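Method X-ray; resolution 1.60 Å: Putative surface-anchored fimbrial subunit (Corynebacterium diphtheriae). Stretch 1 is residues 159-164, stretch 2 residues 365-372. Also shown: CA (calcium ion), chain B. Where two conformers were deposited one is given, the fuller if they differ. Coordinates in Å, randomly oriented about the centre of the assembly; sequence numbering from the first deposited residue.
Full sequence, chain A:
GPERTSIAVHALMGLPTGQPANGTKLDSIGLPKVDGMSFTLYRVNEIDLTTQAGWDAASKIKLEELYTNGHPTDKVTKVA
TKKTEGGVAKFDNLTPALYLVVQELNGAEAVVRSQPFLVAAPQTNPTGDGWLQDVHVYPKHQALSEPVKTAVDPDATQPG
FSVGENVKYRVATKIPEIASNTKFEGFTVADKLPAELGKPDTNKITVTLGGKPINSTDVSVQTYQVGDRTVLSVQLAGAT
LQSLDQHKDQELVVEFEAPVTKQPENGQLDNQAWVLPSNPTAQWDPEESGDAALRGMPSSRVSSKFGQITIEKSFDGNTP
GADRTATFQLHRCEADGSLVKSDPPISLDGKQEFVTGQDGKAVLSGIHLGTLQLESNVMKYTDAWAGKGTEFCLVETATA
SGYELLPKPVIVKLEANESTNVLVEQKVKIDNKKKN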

ATOM      1  N   PRO A 159     -23.167  -1.376  10.809  1.00 12.51           N
ATOM      2  CA  PRO A 159     -21.928  -2.152  10.715  1.00 12.46           C
ATOM      3  C   PRO A 159     -21.236  -2.026   9.374  1.00 12.74           C
ATOM      4  O   PRO A 159     -21.870  -2.027   8.330  1.00 13.48           O
ATOM      5  CB  PRO A 159     -22.417  -3.584  10.906  1.00 11.81           C
ATOM      6  CG  PRO A 159     -23.610  -3.406  11.762  1.00 12.05           C
ATOM      7  CD  PRO A 159     -24.275  -2.149  11.370  1.00 12.76           C
ATOM      8  N   GLY A 160     -19.906  -2.001   9.416  1.00 12.81           N
ATOM      9  CA  GLY A 160     -19.138  -1.976   8.205  1.00 12.93           C
ATOM     10  C   GLY A 160     -19.133  -0.663   7.495  1.00 13.16           C
ATOM     11  O   GLY A 160     -19.568   0.403   8.050  1.00 12.85           O
ATOM     12  N   PHE A 161     -18.706  -0.730   6.226  1.00 12.46           N
ATOM     13  CA  PHE A 161     -18.633   0.446   5.364  1.00 12.57           C
ATOM     14  C   PHE A 161     -19.174   0.075   4.004  1.00 12.03           C
ATOM     15  O   PHE A 161     -18.495   0.088   2.982  1.00 12.26           O
ATOM     16  CB  PHE A 161     -17.224   1.068   5.286  1.00 12.82           C
ATOM     17  CG  PHE A 161     -16.088   0.089   5.433  1.00 13.83           C
ATOM     18  CD1 PHE A 161     -15.551  -0.564   4.326  1.00 12.31           C
ATOM     19  CD2 PHE A 161     -15.518  -0.145   6.681  1.00 13.20           C
ATOM     20  CE1 PHE A 161     -14.501  -1.440   4.475  1.00 12.50           C
ATOM     21  CE2 PHE A 161     -14.459  -1.011   6.798  1.00 14.11           C
ATOM     22  CZ  PHE A 161     -13.986  -1.690   5.699  1.00 12.92           C
ATOM     23  N   SER A 162     -20.467  -0.235   3.998  1.00 12.38           N
ATOM     24  CA  SER A 162     -21.174  -0.459   2.748  1.00 11.95           C
ATOM     25  C   SER A 162     -21.156   0.851   1.913  1.00 11.32           C
ATOM     26  O   SER A 162     -20.896   1.972   2.429  1.00 12.27           O
ATOM     27  CB  SER A 162     -22.606  -0.856   3.066  1.00 11.47           C
ATOM     28  OG  SER A 162     -22.723  -2.187   3.513  1.00 12.28           O
ATOM     29  N   VAL A 163     -21.419   0.737   0.637  1.00 12.86           N
ATOM     30  CA  VAL A 163     -21.498   1.892  -0.236  1.00 13.40           C
ATOM     31  C   VAL A 163     -22.426   2.927   0.408  1.00 12.84           C
ATOM     32  O   VAL A 163     -23.530   2.616   0.845  1.00 13.86           O
ATOM     33  CB  VAL A 163     -22.026   1.480  -1.674  1.00 13.84           C
ATOM     34  CG1 VAL A 163     -22.338   2.732  -2.523  1.00 14.30           C
ATOM     35  CG2 VAL A 163     -20.977   0.572  -2.338  1.00 13.48           C
ATOM     36  N   GLY A 164     -21.937   4.140   0.530  1.00 12.77           N
ATOM     37  CA  GLY A 164     -22.699   5.228   1.082  1.00 14.34           C
ATOM     38  C   GLY A 164     -22.188   5.642   2.448  1.00 13.87           C
ATOM     39  O   GLY A 164     -22.600   6.677   2.978  1.00 15.17           O
ATOM     40  N   SER A 365     -27.139  -3.488  -3.817  1.00 11.27           N
ATOM     41  CA  SER A 365     -25.710  -3.577  -4.137  0.50 11.77           C
ATOM     42  C   SER A 365     -24.865  -2.897  -3.084  1.00 11.96           C
ATOM     43  O   SER A 365     -25.339  -2.032  -2.346  1.00 13.20           O
ATOM     44  CB  SER A 365     -25.382  -2.901  -5.484  0.50 11.65           C
ATOM     45  OG  SER A 365     -26.226  -3.320  -6.541  0.50 11.57           O
ATOM     46  N   GLY A 366     -23.592  -3.263  -3.049  1.00 11.57           N
ATOM     47  CA  GLY A 366     -22.644  -2.590  -2.195  1.00 11.73           C
ATOM     48  C   GLY A 366     -22.684  -2.842  -0.715  1.00 11.70           C
ATOM     49  O   GLY A 366     -22.301  -1.981   0.125  1.00 12.23           O
ATOM     50  N   ILE A 367     -23.090  -4.055  -0.373  1.00 10.85           N
ATOM     51  CA  ILE A 367     -23.140  -4.531   0.961  1.00 11.93           C
ATOM     52  C   ILE A 367     -21.724  -4.956   1.360  1.00 11.03           C
ATOM     53  O   ILE A 367     -21.201  -5.944   0.830  1.00 12.24           O
ATOM     54  CB  ILE A 367     -24.098  -5.732   1.133  1.00 10.85           C
ATOM     55  CG1 ILE A 367     -25.534  -5.382   0.676  1.00 12.81           C
ATOM     56  CG2 ILE A 367     -24.098  -6.139   2.561  1.00 10.81           C
ATOM     57  CD1 ILE A 367     -26.430  -6.597   0.374  1.00 13.14           C
ATOM     58  N   HIS A 368     -21.131  -4.238   2.308  1.00 11.59           N
ATOM     59  CA  HIS A 368     -19.811  -4.615   2.824  1.00 12.00           C
ATOM     60  C   HIS A 368     -20.005  -5.733   3.823  1.00 12.17           C
ATOM     61  O   HIS A 368     -20.661  -5.581   4.855  1.00 13.54           O
ATOM     62  CB  HIS A 368     -19.122  -3.411   3.466  1.00 11.11           C
ATOM     63  CG  HIS A 368     -17.900  -3.777   4.249  1.00 10.63           C
ATOM     64  ND1 HIS A 368     -17.606  -3.258   5.508  1.00 10.67           N
ATOM     65  CD2 HIS A 368     -16.890  -4.633   3.959  1.00 12.59           C
ATOM     66  CE1 HIS A 368     -16.462  -3.754   5.928  1.00 12.16           C
ATOM     67  NE2 HIS A 368     -16.028  -4.631   5.029  1.00 11.82           N
ATOM     68  N   LEU A 369     -19.437  -6.892   3.537  1.00 11.88           N
ATOM     69  CA  LEU A 369     -19.619  -8.066   4.357  1.00 11.53           C
ATOM     70  C   LEU A 369     -18.576  -8.260   5.444  1.00 12.07           C
ATOM     71  O   LEU A 369     -18.875  -8.715   6.525  1.00 13.32           O
ATOM     72  CB  LEU A 369     -19.619  -9.281   3.441  1.00 11.84           C
ATOM     73  CG  LEU A 369     -20.737  -9.313   2.437  1.00 12.97           C
ATOM     74  CD1 LEU A 369     -20.474 -10.458   1.486  1.00 11.89           C
ATOM     75  CD2 LEU A 369     -22.079  -9.549   3.117  1.00 13.82           C
ATOM     76  N   GLY A 370     -17.338  -7.877   5.133  1.00 11.65           N
ATOM     77  CA  GLY A 370     -16.237  -8.086   6.054  1.00 12.28           C
ATOM     78  C   GLY A 370     -14.914  -7.777   5.400  1.00 11.62           C
ATOM     79  O   GLY A 370     -14.893  -7.386   4.234  1.00 12.16           O
ATOM     80  N   THR A 371     -13.830  -7.991   6.149  1.00 11.92           N
ATOM     81  CA  THR A 371     -12.497  -7.558   5.732  1.00 11.32           C
ATOM     82  C   THR A 371     -11.437  -8.590   6.111  1.00 10.57           C
ATOM     83  O   THR A 371     -11.433  -9.165   7.200  1.00 12.69           O
ATOM     84  CB  THR A 371     -12.141  -6.209   6.350  1.00 11.83           C
ATOM     85  OG1 THR A 371     -13.124  -5.270   5.946  1.00 12.30           O
ATOM     86  CG2 THR A 371     -10.774  -5.750   5.848  1.00 11.72           C
ATOM     87  N   LEU A 372     -10.536  -8.816   5.167  1.00 11.34           N
ATOM     88  CA  LEU A 372      -9.353  -9.672   5.323  1.00 10.95           C
ATOM     89  C   LEU A 372      -8.170  -8.709   5.460  1.00 13.05           C
ATOM     90  O   LEU A 372      -7.954  -7.821   4.617  1.00 13.30           O
ATOM     91  CB  LEU A 372      -9.169 -10.543   4.084  1.00 11.16           C
ATOM     92  CG  LEU A 372      -7.985 -11.489   4.116  1.00 13.39           C
ATOM     93  CD1 LEU A 372      -8.208 -12.617   5.157  1.00 13.79           C
ATOM     94  CD2 LEU A 372      -7.709 -12.102   2.717  1.00 12.66           C
TER
HETATM   95 CA    CA B   1     -20.267   1.951   9.622  1.00 20.60          CA
HETATM   96  O   HOH W   1     -21.656  -3.146   5.780  1.00 14.05           O
HETATM   97  O   HOH W   2     -19.101   3.980   8.412  1.00 15.65           O
HETATM   98  O   HOH W   3     -22.229   3.596  10.137  1.00 17.28           O

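Two segments of one chain, at least 203 residues apart in sequence wherever they touch, meet here: an irregular stretch, 159-164, and a strand, 365-372. Their end-to-end directions differ by 146°, and together they bury 318 Å². Three direct hydrogen bonds, one aromatic stack and a bridging water account for most of the attachment, and His 368, with 94 Å² covered, is at its centre.

Pro 159 makes no direct contact. Its carbonyl is instead reached through water 1, which lies 2.8 Å from Pro 159 O and 2.8 Å from His 368 O, within hydrogen-bonding reach of both. The same water lies 2.7 Å from Ser 162 OG in a hydrogen bond, so one molecule ties both backbones to the serine hydroxyl.

Gly 160 packs at the edge of the imidazole, near its plane, with Gly 160 CA 3.4 Å from His 368 ND1. An ideal CB here would point toward the strand and stand only 2.7 Å from His 368 ND1, a clash; the positive phi of 75° independently favours glycine. Facing elsewhere, Gly 160 O binds the calcium ion CA at 2.3 Å, which anchors the backbone immediately before the main contact.

Phe 161 engages His 368 twice. Its amide donates to the ring, Phe 161 N to His 368 ND1 at 2.8 Å with an N-H...acceptor angle of 166°, so ND1 serves as an acceptor and carries no proton there. The CA-to-CB bond points sideways, but the end of the side chain comes nearer, and the phenyl ring lies over one face of the imidazole. The centroids are 3.8 Å apart and the planes 18° from parallel, a face-to-face stack in which Phe 161 CZ approaches His 368 CE1 to 3.2 Å. Phe 161 CZ also lies 3.7 Å from Thr 371 OG1. The histidine points toward stretch 1 with chi1 in t (169°), and its far nitrogen is held within the strand: His 368 NE2 and Thr 371 OG1 share a hydrogen bond of 3.1 Å, supplemented by a weak one from His 368 NE2 to Gly 370 O, also 3.1 Å. A histidine suits this site because its flat ring can stack while its two nitrogens bond to different partners.

Ser 162, in rotamer m, presents its hydroxyl to the strand backbone. His 368 N donates to Ser 162 OG at 2.9 Å and 167°, a nearly linear bond; the backbones run close here, with Ser 162 CA 4.4 Å from His 368 CA, and the serine hydroxyl takes up the strand amide. Although Ser 162 OG is 3.4 Å from Gly 366 O, the angle is too poor for a hydrogen bond.

That carbonyl is used by the next residue: Val 163 N donates to Gly 366 O at 2.9 Å and 157°. Gly 366 has a phi of 74°, which favours glycine, and an ideal CB would fall 2.5 Å from Val 163 CG2. The absence of a side chain thus leaves room for the buried valine. Gly 164 follows without contact, and the interface ends.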